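Local coordinates for protein threonine synthase (Brucella melitensis bv. 1, PDB 4F4F) that probably catalyses the pyridoxal-phosphate-dependent conversion of O-phospho-L-homoserine and water to L-threonine and phosphate, the last step of threonine biosynthesis, at residues Asp389-Ile394 and Leu412-Pro417; Val93-Gln98 and Val105-His110; Thr163-Leu168 and Ser188-Leu193; Ala139-Ala144 and Ser220-Asn225. One frame throughout, in Å; residues are numbered along the deposited sequence.

How the contacts relate
The four contacts fall into two pairs, each tied to one beta-sheet. Contact 2 is a hairpin of the mixed six-stranded sheet; contact 1, its centre 11 Å away, sets the start of helix 390-402 against the end of strand 409-413, the neighbour of strand 103-107 in that sheet. Contacts 3 and 4, centres 10 Å apart, share a parallel five-stranded sheet through neighbouring strands 139-144 and 163-170. Contact 4 lies on the opposite side of the chain's centre from contacts 1 and 2. Along the chain contact 2 comes first, then contact 4 with contact 3 nested in its loop, and contact 1 last. PLP is bound at contact 1, whereas contacts 3 and 4 are sheet packing, their nearest atoms about 15 to 17 Å from it.

Contact 1: residues Asp389-Ile394 and Leu412-Pro417; sequences DPHSAI and LATAHP. With PLP (pyridoxal-5'-phosphate), chain C.
His-391 lays one face of its imidazole over the PLP methyl group, with CG 3.7 Å from C2A of the cofactor and the methyl offset toward the ring's rim. Its CG is anti to the carbonyl carbon (chi1 -54°), and the rotation of the ring is fixed at the edge: ND1 donates to Asp-389 OD1 at 2.8 Å, nearly straight (173°), exactly in the imidazole plane and onto the syn lone pair. NE2 is held by the backbone of Ser-312. The same carboxylate N-caps helix 390-402. Its OD2 takes two bonds, from Ser-392 N above the carboxylate plane and from Ser-392 OG at 2.7 Å, nearly along the C-O axis, while OD1 also receives a weak bond from His-391 N. Ser-392 OG then reaches across to the end of strand 409-413, where it accepts a weak, bent bond from Thr-414 N (3.0 Å). Beside it, Thr-414 OG1, placed between the backbone N and the carbonyl carbon, donates to the pyridine N1 of PLP at 2.7 Å. A neutral donor here is consistent with an unprotonated pyridine nitrogen. Ala-415 CB touches the cofactor methyl C2A at 3.7 Å, and a water accepts from Asp-389 N and donates to Ala-415 O.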
loop_
_atom_site.group_PDB
_atom_site.type_symbol
_atom_site.label_atom_id
_atom_site.label_comp_id
_atom_site.label_asym_id
_atom_site.label_seq_id
_atom_site.Cartn_x
_atom_site.Cartn_y
_atom_site.Cartn_z
ATOM N N ASP A 389 13.153 10.355 -4.274
ATOM C CA ASP A 389 13.436 9.636 -3.046
ATOM C C ASP A 389 14.063 8.267 -3.439
ATOM O O ASP A 389 14.047 7.862 -4.622
ATOM C CB ASP A 389 12.159 9.496 -2.176
ATOM C CG ASP A 389 11.623 8.083 -2.138
ATOM O OD1 ASP A 389 11.807 7.411 -1.113
ATOM O OD2 ASP A 389 11.033 7.643 -3.143
ATOM N N PRO A 390 14.591 7.527 -2.462
ATOM C CA PRO A 390 15.255 6.247 -2.795
ATOM C C PRO A 390 14.329 5.134 -3.311
ATOM O O PRO A 390 14.684 4.459 -4.261
ATOM C CB PRO A 390 15.925 5.831 -1.485
ATOM C CG PRO A 390 15.448 6.770 -0.437
ATOM C CD PRO A 390 14.848 7.960 -1.079
ATOM N N HIS A 391 13.144 4.980 -2.726
ATOM C CA HIS A 391 12.204 3.975 -3.194
ATOM C C HIS A 391 11.859 4.247 -4.662
ATOM O O HIS A 391 11.884 3.344 -5.509
ATOM C CB HIS A 391 10.919 3.963 -2.353
ATOM C CG HIS A 391 11.130 3.818 -0.863
ATOM N ND1 HIS A 391 11.443 4.860 -0.057
ATOM C CD2 HIS A 391 11.026 2.707 -0.037
ATOM C CE1 HIS A 391 11.526 4.433 1.209
ATOM N NE2 HIS A 391 11.285 3.107 1.218
ATOM N N SER A 392 11.539 5.495 -4.970
ATOM C CA SER A 392 11.180 5.879 -6.329
ATOM C C SER A 392 12.341 5.740 -7.302
ATOM O O SER A 392 12.159 5.318 -8.442
ATOM C CB SER A 392 10.679 7.315 -6.346
ATOM O OG SER A 392 9.633 7.501 -5.396
ATOM N N ALA A 393 13.545 6.037 -6.831
ATOM C CA ALA A 393 14.724 5.863 -7.655
ATOM C C ALA A 393 14.962 4.394 -7.994
ATOM O O ALA A 393 15.430 4.087 -9.087
ATOM C CB ALA A 393 15.946 6.484 -6.987
ATOM N N ILE A 394 14.677 3.488 -7.052
ATOM C CA ILE A 394 14.687 2.056 -7.350
ATOM C C ILE A 394 13.805 1.757 -8.538
ATOM O O ILE A 394 14.233 1.106 -9.487
ATOM C CB ILE A 394 14.335 1.190 -6.112
ATOM C CG1 ILE A 394 15.494 1.324 -5.105
ATOM C CG2 ILE A 394 14.129 -0.286 -6.506
ATOM C CD1 ILE A 394 15.325 0.644 -3.744
ATOM N N LEU A 412 6.193 4.410 -10.735
ATOM C CA LEU A 412 5.515 4.896 -9.531
ATOM C C LEU A 412 6.528 5.492 -8.558
ATOM O O LEU A 412 7.473 4.803 -8.101
ATOM C CB LEU A 412 4.730 3.768 -8.851
ATOM C CG LEU A 412 3.327 3.410 -9.333
ATOM C CD1 LEU A 412 3.233 3.330 -10.846
ATOM C CD2 LEU A 412 2.714 2.197 -8.598
ATOM N N ALA A 413 6.343 6.777 -8.268
ATOM C CA ALA A 413 7.082 7.456 -7.226
ATOM C C ALA A 413 6.281 7.392 -5.916
ATOM O O ALA A 413 5.289 8.070 -5.742
ATOM C CB ALA A 413 7.418 8.896 -7.633
ATOM N N THR A 414 6.758 6.575 -4.978
ATOM C CA THR A 414 5.976 6.172 -3.835
ATOM C C THR A 414 6.172 7.033 -2.586
ATOM O O THR A 414 5.443 6.861 -1.637
ATOM C CB THR A 414 6.284 4.696 -3.483
ATOM O OG1 THR A 414 7.694 4.520 -3.377
ATOM C CG2 THR A 414 5.795 3.733 -4.592
ATOM N N ALA A 415 7.139 7.935 -2.584
ATOM C CA ALA A 415 7.343 8.891 -1.472
ATOM C C ALA A 415 8.011 10.134 -1.976
ATOM O O ALA A 415 8.774 10.068 -2.928
ATOM C CB ALA A 415 8.201 8.300 -0.369
ATOM N N HIS A 416 7.766 11.244 -1.275
ATOM C CA HIS A 416 8.411 12.515 -1.549
ATOM C C HIS A 416 9.831 12.419 -1.052
ATOM O O HIS A 416 10.060 11.821 0.010
ATOM C CB HIS A 416 7.665 13.616 -0.793
ATOM C CG HIS A 416 8.064 15.026 -1.168
ATOM N ND1 HIS A 416 9.160 15.633 -0.672
ATOM C CD2 HIS A 416 7.413 15.974 -1.969
ATOM C CE1 HIS A 416 9.225 16.889 -1.157
ATOM N NE2 HIS A 416 8.161 17.094 -1.957
ATOM N N PRO A 417 10.802 13.018 -1.780
ATOM C CA PRO A 417 12.171 13.009 -1.259
ATOM C C PRO A 417 12.366 13.524 0.181
ATOM O O PRO A 417 13.255 13.032 0.872
ATOM C CB PRO A 417 12.966 13.874 -2.257
ATOM C CG PRO A 417 11.980 14.476 -3.184
ATOM C CD PRO A 417 10.721 13.669 -3.106
HETATM N N1 PLP C . 7.616 2.550 -1.464
HETATM C C2 PLP C . 7.189 3.266 -0.355
HETATM C C2A PLP C . 7.571 4.704 -0.082
HETATM C C3 PLP C . 6.279 2.609 0.628
HETATM O O3 PLP C . 5.844 3.322 1.727
HETATM C C4 PLP C . 5.902 1.174 0.356
HETATM C C4A PLP C . 4.990 0.399 1.252
HETATM C C5 PLP C . 6.409 0.507 -0.869
HETATM C C6 PLP C . 7.244 1.263 -1.725
HETATM C C5A PLP C . 5.978 -0.942 -1.172
HETATM O O4P PLP C . 4.518 -1.109 -1.413
HETATM P P PLP C . 3.717 -2.540 -1.541
HETATM O O1P PLP C . 4.500 -3.348 -2.565
HETATM O O2P PLP C . 3.776 -3.108 -0.137
HETATM O O3P PLP C . 2.295 -2.252 -1.973
HETATM O O HOH W 1 10.341 10.615 -5.207
#

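Contact 2: residues Val93-Gln98 and Val105-His110; sequences VCPLVQ and VLELFH
Strand residues 96-98 and 105-107 run antiparallel, their short axes 4.8 Å apart at closest approach and 149° between directions. Val-97 and Val-105 form a hydrogen-bonded pair, Val-105 N to Val-97 O at 2.8 Å being almost straight, and Leu-96 faces Leu-106 as a non-hydrogen-bonded pair. One step on, Glu-107 N meets Pro-95 O nearly along its C=O axis. Past this point the chains part, and a water bridges them, donating to Val-93 O and Glu-107 O and accepting from His-110 N. On the face of Leu-96 and Leu-106, the two leucines cross obliquely, CD2 of Leu-96 lying 3.8 Å from CD1 of Leu-106. Just past the strand ends, Cys-94 SG rests 3.6 Å from Leu-108 CD2. On the face of Val-97 and Val-105, Glu-107 is extended beyond CG and crosses Val-97 obliquely, its OE2 3.5 Å from CG2 of Val-97. His-110 NE2 donates to Glu-107 OE1 at 2.8 Å, in the imidazole plane but above the carboxylate plane, and Tyr-386 OH bonds OE2. Pro-95 CD packs obliquely against the same imidazole, 3.6 Å from His-110 CD2. Together the two strands make a beta hairpin at the edge of the mixed sheet, whose inner strand pairs with strand 409-413.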
loop_
_atom_site.group_PDB
_atom_site.type_symbol
_atom_site.label_atom_id
_atom_site.label_comp_id
_atom_site.label_asym_id
_atom_site.label_seq_id
_atom_site.Cartn_x
_atom_site.Cartn_y
_atom_site.Cartn_z
ATOM N N VAL A 93 -4.541 14.832 -8.359
ATOM C CA VAL A 93 -4.407 13.823 -7.275
ATOM C C VAL A 93 -3.075 13.077 -7.405
ATOM O O VAL A 93 -2.252 13.190 -6.507
ATOM C CB VAL A 93 -5.622 12.859 -7.140
ATOM C CG1 VAL A 93 -5.457 11.910 -5.939
ATOM C CG2 VAL A 93 -6.916 13.682 -7.019
ATOM N N CYS A 94 -2.884 12.332 -8.502
ATOM C CA CYS A 94 -1.659 11.609 -8.803
ATOM C C CYS A 94 -1.125 12.043 -10.186
ATOM O O CYS A 94 -1.486 11.461 -11.207
ATOM C CB CYS A 94 -1.952 10.109 -8.811
ATOM S SG CYS A 94 -2.556 9.442 -7.232
ATOM N N PRO A 95 -0.277 13.074 -10.235
ATOM C CA PRO A 95 0.117 13.630 -11.550
ATOM C C PRO A 95 1.344 12.940 -12.142
ATOM O O PRO A 95 2.153 12.394 -11.395
ATOM C CB PRO A 95 0.478 15.043 -11.224
ATOM C CG PRO A 95 1.010 14.963 -9.817
ATOM C CD PRO A 95 0.171 13.923 -9.127
ATOM N N LEU A 96 1.448 12.949 -13.469
ATOM C CA LEU A 96 2.673 12.514 -14.164
ATOM C C LEU A 96 3.668 13.673 -14.314
ATOM O O LEU A 96 3.276 14.814 -14.538
ATOM C CB LEU A 96 2.331 11.939 -15.541
ATOM C CG LEU A 96 1.524 10.646 -15.585
ATOM C CD1 LEU A 96 0.967 10.407 -17.014
ATOM C CD2 LEU A 96 2.329 9.444 -15.108
ATOM N N VAL A 97 4.967 13.355 -14.218
ATOM C CA VAL A 97 6.043 14.264 -14.580
ATOM C C VAL A 97 6.912 13.487 -15.564
ATOM O O VAL A 97 7.352 12.392 -15.249
ATOM C CB VAL A 97 6.852 14.701 -13.334
ATOM C CG1 VAL A 97 8.096 15.516 -13.764
ATOM C CG2 VAL A 97 5.959 15.509 -12.403
ATOM N N GLN A 98 7.080 14.000 -16.778
ATOM C CA GLN A 98 7.889 13.307 -17.790
ATOM C C GLN A 98 9.357 13.391 -17.436
ATOM O O GLN A 98 9.834 14.481 -17.132
ATOM C CB GLN A 98 7.679 13.933 -19.149
ATOM C CG GLN A 98 8.319 13.142 -20.275
ATOM C CD GLN A 98 7.850 13.612 -21.634
ATOM O OE1 GLN A 98 7.145 14.643 -21.745
ATOM N NE2 GLN A 98 8.223 12.872 -22.677
ATOM N N VAL A 105 7.097 9.720 -14.463
ATOM C CA VAL A 105 7.010 9.339 -13.068
ATOM C C VAL A 105 5.594 9.694 -12.589
ATOM O O VAL A 105 5.123 10.802 -12.869
ATOM C CB VAL A 105 8.077 10.081 -12.249
ATOM C CG1 VAL A 105 7.786 9.984 -10.788
ATOM C CG2 VAL A 105 9.468 9.492 -12.551
ATOM N N LEU A 106 4.907 8.728 -11.972
ATOM C CA LEU A 106 3.581 8.946 -11.399
ATOM C C LEU A 106 3.792 9.276 -9.922
ATOM O O LEU A 106 4.229 8.429 -9.143
ATOM C CB LEU A 106 2.694 7.702 -11.494
ATOM C CG LEU A 106 1.234 7.866 -11.039
ATOM C CD1 LEU A 106 0.564 9.009 -11.799
ATOM C CD2 LEU A 106 0.499 6.566 -11.325
ATOM N N GLU A 107 3.503 10.517 -9.552
ATOM C CA GLU A 107 3.788 10.994 -8.197
ATOM C C GLU A 107 2.640 10.632 -7.275
ATOM O O GLU A 107 1.561 11.254 -7.321
ATOM C CB GLU A 107 3.999 12.501 -8.215
ATOM C CG GLU A 107 5.218 12.902 -9.031
ATOM C CD GLU A 107 5.529 14.384 -8.973
ATOM O OE1 GLU A 107 4.599 15.217 -8.776
ATOM O OE2 GLU A 107 6.726 14.710 -9.118
ATOM N N LEU A 108 2.877 9.663 -6.413
ATOM C CA LEU A 108 1.855 9.238 -5.444
ATOM C C LEU A 108 1.992 9.884 -4.066
ATOM O O LEU A 108 1.483 9.348 -3.057
ATOM C CB LEU A 108 1.891 7.715 -5.347
ATOM C CG LEU A 108 1.720 6.971 -6.669
ATOM C CD1 LEU A 108 1.819 5.446 -6.414
ATOM C CD2 LEU A 108 0.412 7.389 -7.349
ATOM N N PHE A 109 2.701 11.021 -4.015
ATOM C CA PHE A 109 3.110 11.614 -2.747
ATOM C C PHE A 109 2.551 13.011 -2.470
ATOM O O PHE A 109 3.085 13.745 -1.653
ATOM C CB PHE A 109 4.653 11.607 -2.644
ATOM C CG PHE A 109 5.368 12.289 -3.798
ATOM C CD1 PHE A 109 5.289 13.665 -3.987
ATOM C CD2 PHE A 109 6.177 11.551 -4.669
ATOM C CE1 PHE A 109 5.987 14.307 -5.048
ATOM C CE2 PHE A 109 6.850 12.174 -5.714
ATOM C CZ PHE A 109 6.765 13.561 -5.898
ATOM N N HIS A 110 1.444 13.376 -3.121
ATOM C CA HIS A 110 0.780 14.649 -2.833
ATOM C C HIS A 110 -0.259 14.610 -1.735
ATOM O O HIS A 110 -0.922 15.619 -1.448
ATOM C CB HIS A 110 0.223 15.232 -4.114
ATOM C CG HIS A 110 1.305 15.592 -5.103
ATOM N ND1 HIS A 110 1.956 16.761 -5.058
ATOM C CD2 HIS A 110 1.865 14.861 -6.140
ATOM C CE1 HIS A 110 2.882 16.783 -6.021
ATOM N NE2 HIS A 110 2.812 15.620 -6.696
HETATM O O HOH W 2 -0.056 12.006 -5.265
#

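Contact 3: residues Thr163-Leu168 and Ser188-Leu193; sequences TDIFIL and SNVHAL
Phe-166 and His-191 carry the tight part of this contact. Each has CG anti to the carbonyl carbon (chi1 -56° and -54°), so the two side chains lie side by side and point the same way, and their rings form an offset stack with centroids 4.5 Å apart and planes only 9° from parallel. The closest approach of the phenyl group is at the root of its partner, where Phe-166 CD2 lies 3.5 Å from His-191 CB. Farther along the same face, Leu-168 and Leu-193 run alongside each other more slackly, CD1 to CD1 4.1 Å. Beneath, parallel strand pairing sets this register: His-191 N donates to Ile-165 O at 2.8 Å, and His-191 O accepts from Ile-167 N. On the reverse face Ile-165 CG2 touches Val-190 CG2 at 3.7 Å, but the side chains of Ile-167 and Ala-192 scarcely meet. The more hydrated side lies at the outer rim of the stack, where a water donates to Asp-164 OD1 at 2.6 Å and is hydrogen-bonded to His-191 NE2. The salt bridge of Arg-467 to Asp-164 OD1 would probably offset the pull of the carboxylate on the imidazole, and Tyr-461 OH binds His-191 ND1. Just before strand 190-196, Asn-189 ND2 reaches Thr-163 O, at the start of strand 163-170, at 2.9 Å from above the carbonyl plane, and its amide is further gripped by Phe-157 O and Gly-159 N. The pair closes a beta-alpha-beta crossover through helix 176-183, with helix 455-465 against Phe-166 and Leu-193, helix 148-157 against Ile-165 and Val-190, and strand 139-144 alongside strand 163-170.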
loop_
_atom_site.group_PDB
_atom_site.type_symbol
_atom_site.label_atom_id
_atom_site.label_comp_id
_atom_site.label_asym_id
_atom_site.label_seq_id
_atom_site.Cartn_x
_atom_site.Cartn_y
_atom_site.Cartn_z
ATOM N N THR A 163 -14.324 5.180 14.736
ATOM C CA THR A 163 -13.043 4.536 15.046
ATOM C C THR A 163 -12.207 5.395 15.991
ATOM O O THR A 163 -12.410 6.617 16.086
ATOM C CB THR A 163 -12.214 4.231 13.779
ATOM O OG1 THR A 163 -11.988 5.441 13.042
ATOM C CG2 THR A 163 -12.924 3.198 12.912
ATOM N N ASP A 164 -11.368 4.706 16.771
ATOM C CA ASP A 164 -10.286 5.301 17.566
ATOM C C ASP A 164 -9.052 4.505 17.120
ATOM O O ASP A 164 -9.120 3.267 16.934
ATOM C CB ASP A 164 -10.535 5.139 19.069
ATOM C CG ASP A 164 -11.786 5.886 19.529
ATOM O OD1 ASP A 164 -11.757 7.122 19.549
ATOM O OD2 ASP A 164 -12.821 5.244 19.826
ATOM N N ILE A 165 -7.953 5.205 16.921
ATOM C CA ILE A 165 -6.751 4.582 16.428
ATOM C C ILE A 165 -5.595 4.723 17.411
ATOM O O ILE A 165 -5.378 5.804 17.993
ATOM C CB ILE A 165 -6.402 5.108 15.014
ATOM C CG1 ILE A 165 -5.168 4.377 14.442
ATOM C CG2 ILE A 165 -6.210 6.606 15.078
ATOM C CD1 ILE A 165 -4.967 4.405 12.936
ATOM N N PHE A 166 -4.907 3.602 17.629
ATOM C CA PHE A 166 -3.765 3.518 18.510
ATOM C C PHE A 166 -2.598 2.938 17.697
ATOM O O PHE A 166 -2.685 1.829 17.165
ATOM C CB PHE A 166 -4.064 2.601 19.723
ATOM C CG PHE A 166 -5.280 3.019 20.506
ATOM C CD1 PHE A 166 -6.549 2.823 19.982
ATOM C CD2 PHE A 166 -5.159 3.643 21.734
ATOM C CE1 PHE A 166 -7.672 3.245 20.692
ATOM C CE2 PHE A 166 -6.267 4.055 22.439
ATOM C CZ PHE A 166 -7.532 3.848 21.932
ATOM N N ILE A 167 -1.532 3.722 17.581
ATOM C CA ILE A 167 -0.328 3.298 16.891
ATOM C C ILE A 167 0.821 3.282 17.887
ATOM O O ILE A 167 1.110 4.303 18.568
ATOM C CB ILE A 167 0.013 4.243 15.751
ATOM C CG1 ILE A 167 -1.084 4.231 14.656
ATOM C CG2 ILE A 167 1.409 3.892 15.206
ATOM C CD1 ILE A 167 -1.302 2.904 13.931
ATOM N N LEU A 168 1.460 2.125 17.973
ATOM C CA LEU A 168 2.609 1.936 18.807
ATOM C C LEU A 168 3.872 2.087 17.938
ATOM O O LEU A 168 3.978 1.474 16.853
ATOM C CB LEU A 168 2.559 0.523 19.423
ATOM C CG LEU A 168 1.480 0.143 20.447
ATOM C CD1 LEU A 168 0.063 0.213 19.900
ATOM C CD2 LEU A 168 1.747 -1.225 21.028
ATOM N N SER A 188 -8.791 14.063 18.249
ATOM C CA SER A 188 -9.099 13.504 19.577
ATOM C C SER A 188 -9.224 11.965 19.595
ATOM O O SER A 188 -9.057 11.341 20.639
ATOM C CB SER A 188 -10.383 14.142 20.119
ATOM O OG SER A 188 -11.458 13.882 19.223
ATOM N N ASN A 189 -9.447 11.340 18.440
ATOM C CA ASN A 189 -9.566 9.885 18.364
ATOM C C ASN A 189 -8.288 9.176 17.967
ATOM O O ASN A 189 -8.338 7.996 17.603
ATOM C CB ASN A 189 -10.697 9.474 17.399
ATOM C CG ASN A 189 -10.339 9.701 15.944
ATOM O OD1 ASN A 189 -9.734 10.729 15.615
ATOM N ND2 ASN A 189 -10.690 8.729 15.056
ATOM N N VAL A 190 -7.175 9.902 18.020
ATOM C CA VAL A 190 -5.863 9.419 17.679
ATOM C C VAL A 190 -5.028 9.328 18.957
ATOM O O VAL A 190 -5.020 10.263 19.765
ATOM C CB VAL A 190 -5.148 10.341 16.680
ATOM C CG1 VAL A 190 -3.652 9.959 16.596
ATOM C CG2 VAL A 190 -5.822 10.262 15.314
ATOM N N HIS A 191 -4.359 8.193 19.117
ATOM C CA HIS A 191 -3.499 7.907 20.270
ATOM C C HIS A 191 -2.172 7.360 19.838
ATOM O O HIS A 191 -2.074 6.244 19.372
ATOM C CB HIS A 191 -4.220 6.955 21.218
ATOM C CG HIS A 191 -5.589 7.461 21.621
ATOM N ND1 HIS A 191 -5.796 8.190 22.726
ATOM C CD2 HIS A 191 -6.821 7.340 20.992
ATOM C CE1 HIS A 191 -7.099 8.524 22.806
ATOM N NE2 HIS A 191 -7.726 8.003 21.739
ATOM N N ALA A 192 -1.139 8.172 19.985
ATOM C CA ALA A 192 0.208 7.777 19.575
ATOM C C ALA A 192 0.893 7.286 20.835
ATOM O O ALA A 192 1.023 8.037 21.788
ATOM C CB ALA A 192 0.954 8.979 18.969
ATOM N N LEU A 193 1.335 6.033 20.810
ATOM C CA LEU A 193 1.891 5.363 21.952
ATOM C C LEU A 193 3.357 5.093 21.673
ATOM O O LEU A 193 3.670 4.285 20.821
ATOM C CB LEU A 193 1.136 4.028 22.204
ATOM C CG LEU A 193 -0.363 4.125 22.512
ATOM C CD1 LEU A 193 -0.987 2.784 22.878
ATOM C CD2 LEU A 193 -0.617 5.165 23.607
HETATM O O HOH W 3 -10.533 8.104 21.683
#

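Contact 4: residues Ala139-Ala144 and Ser220-Asn225; sequences ATIVGA and SLSGVN
Ile-141 and Val-224 meet methyl to methyl at about a right angle, CG2 of Ile-141 only 3.4 Å from CG2 of Val-224, tighter than usual van der Waals contact. Ile-141 CG2 is anti to the backbone N, whereas Val-224 CG2 is anti to its carbonyl carbon. On the opposite face of the pairing, Leu-221 leans obliquely between two neighbours: with an unstaggered chi1 of -128°, it brings CD1 to 3.8 Å from Val-142 CG2 and 3.9 Å from Thr-140 CG2. Parallel backbone pairing positions Leu-221 against Thr-140 and Val-142. Ser-222 N donates to Thr-140 O at 2.8 Å, from above the carbonyl plane, and Ser-222 O accepts from Val-142 N nearly along its C=O axis. Thr-140 N to Ser-220 O, 3.1 Å, starts the series. Beyond Ser-222 the strands diverge, and Val-224 is joined to its neighbour through a water that donates to Val-142 O at 2.6 Å and accepts from Val-224 N. Farther out, Ser-220 has positive phi in a Schellman motif that ends helix 213-219 and turns the chain directly into the strand; Thr-140 OG1 bonds Leu-219 O and Ser-466 OG. Strand 221-223 is the outermost of the parallel sheet, with strand 163-170 across strand 139-144 from it, helix 117-134 against Ala-139 and Ile-141, and helices 199-211 and 213-219 against Leu-221.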
loop_
_atom_site.group_PDB
_atom_site.type_symbol
_atom_site.label_atom_id
_atom_site.label_comp_id
_atom_site.label_asym_id
_atom_site.label_seq_id
_atom_site.Cartn_x
_atom_site.Cartn_y
_atom_site.Cartn_z
ATOM N N ALA A 139 -15.088 0.620 15.957
ATOM C CA ALA A 139 -13.863 -0.201 15.943
ATOM C C ALA A 139 -12.714 0.512 16.647
ATOM O O ALA A 139 -12.647 1.739 16.652
ATOM C CB ALA A 139 -13.457 -0.564 14.526
ATOM N N THR A 140 -11.789 -0.280 17.189
ATOM C CA THR A 140 -10.561 0.211 17.783
ATOM C C THR A 140 -9.449 -0.279 16.840
ATOM O O THR A 140 -9.182 -1.475 16.755
ATOM C CB THR A 140 -10.386 -0.349 19.212
ATOM O OG1 THR A 140 -11.511 0.034 20.026
ATOM C CG2 THR A 140 -9.083 0.156 19.839
ATOM N N ILE A 141 -8.871 0.645 16.080
ATOM C CA ILE A 141 -7.778 0.328 15.131
ATOM C C ILE A 141 -6.474 0.288 15.894
ATOM O O ILE A 141 -6.151 1.239 16.610
ATOM C CB ILE A 141 -7.652 1.378 14.006
ATOM C CG1 ILE A 141 -9.036 1.642 13.338
ATOM C CG2 ILE A 141 -6.567 0.948 12.995
ATOM C CD1 ILE A 141 -9.567 0.501 12.515
ATOM N N VAL A 142 -5.726 -0.800 15.763
ATOM C CA VAL A 142 -4.464 -0.919 16.501
ATOM C C VAL A 142 -3.355 -1.371 15.545
ATOM O O VAL A 142 -3.558 -2.283 14.770
ATOM C CB VAL A 142 -4.601 -1.875 17.722
ATOM C CG1 VAL A 142 -3.290 -1.912 18.491
ATOM C CG2 VAL A 142 -5.712 -1.410 18.682
ATOM N N GLY A 143 -2.222 -0.677 15.537
ATOM C CA GLY A 143 -1.073 -1.111 14.762
ATOM C C GLY A 143 0.255 -0.670 15.325
ATOM O O GLY A 143 0.314 0.158 16.241
ATOM N N ALA A 144 1.324 -1.263 14.797
ATOM C CA ALA A 144 2.690 -0.922 15.165
ATOM C C ALA A 144 3.383 -0.393 13.923
ATOM O O ALA A 144 3.065 -0.825 12.810
ATOM C CB ALA A 144 3.418 -2.153 15.681
ATOM N N SER A 220 -13.659 -4.273 19.991
ATOM C CA SER A 220 -13.859 -4.350 18.534
ATOM C C SER A 220 -12.547 -4.054 17.764
ATOM O O SER A 220 -12.499 -3.234 16.829
ATOM C CB SER A 220 -14.988 -3.420 18.097
ATOM O OG SER A 220 -16.215 -3.755 18.731
ATOM N N LEU A 221 -11.472 -4.729 18.178
ATOM C CA LEU A 221 -10.140 -4.464 17.629
ATOM C C LEU A 221 -10.070 -4.758 16.132
ATOM O O LEU A 221 -10.598 -5.752 15.679
ATOM C CB LEU A 221 -9.087 -5.304 18.339
ATOM C CG LEU A 221 -7.893 -4.552 18.892
ATOM C CD1 LEU A 221 -8.346 -3.693 20.076
ATOM C CD2 LEU A 221 -6.821 -5.553 19.278
ATOM N N SER A 222 -9.400 -3.885 15.387
ATOM C CA SER A 222 -9.138 -4.089 13.963
ATOM C C SER A 222 -7.721 -3.587 13.623
ATOM O O SER A 222 -7.211 -2.659 14.268
ATOM C CB SER A 222 -10.180 -3.367 13.130
ATOM O OG SER A 222 -10.089 -3.750 11.775
ATOM N N GLY A 223 -7.083 -4.243 12.652
ATOM C CA GLY A 223 -5.658 -4.070 12.394
ATOM C C GLY A 223 -5.317 -3.061 11.309
ATOM O O GLY A 223 -6.178 -2.581 10.584
ATOM N N VAL A 224 -4.039 -2.719 11.234
ATOM C CA VAL A 224 -3.519 -1.855 10.199
ATOM C C VAL A 224 -2.617 -2.757 9.420
ATOM O O VAL A 224 -1.549 -3.129 9.893
ATOM C CB VAL A 224 -2.677 -0.695 10.774
ATOM C CG1 VAL A 224 -2.012 0.094 9.656
ATOM C CG2 VAL A 224 -3.551 0.217 11.605
ATOM N N ASN A 225 -3.058 -3.198 8.253
ATOM C CA ASN A 225 -2.103 -3.899 7.451
ATOM C C ASN A 225 -2.401 -4.081 6.016
ATOM O O ASN A 225 -3.538 -3.954 5.523
ATOM C CB ASN A 225 -1.806 -5.250 8.062
ATOM C CG ASN A 225 -3.029 -6.040 8.267
ATOM O OD1 ASN A 225 -3.841 -6.171 7.346
ATOM N ND2 ASN A 225 -3.196 -6.579 9.479
HETATM O O HOH W 4 -2.357 -4.040 13.193
HETATM O O HOH W 5 0.950 -2.012 10.305
#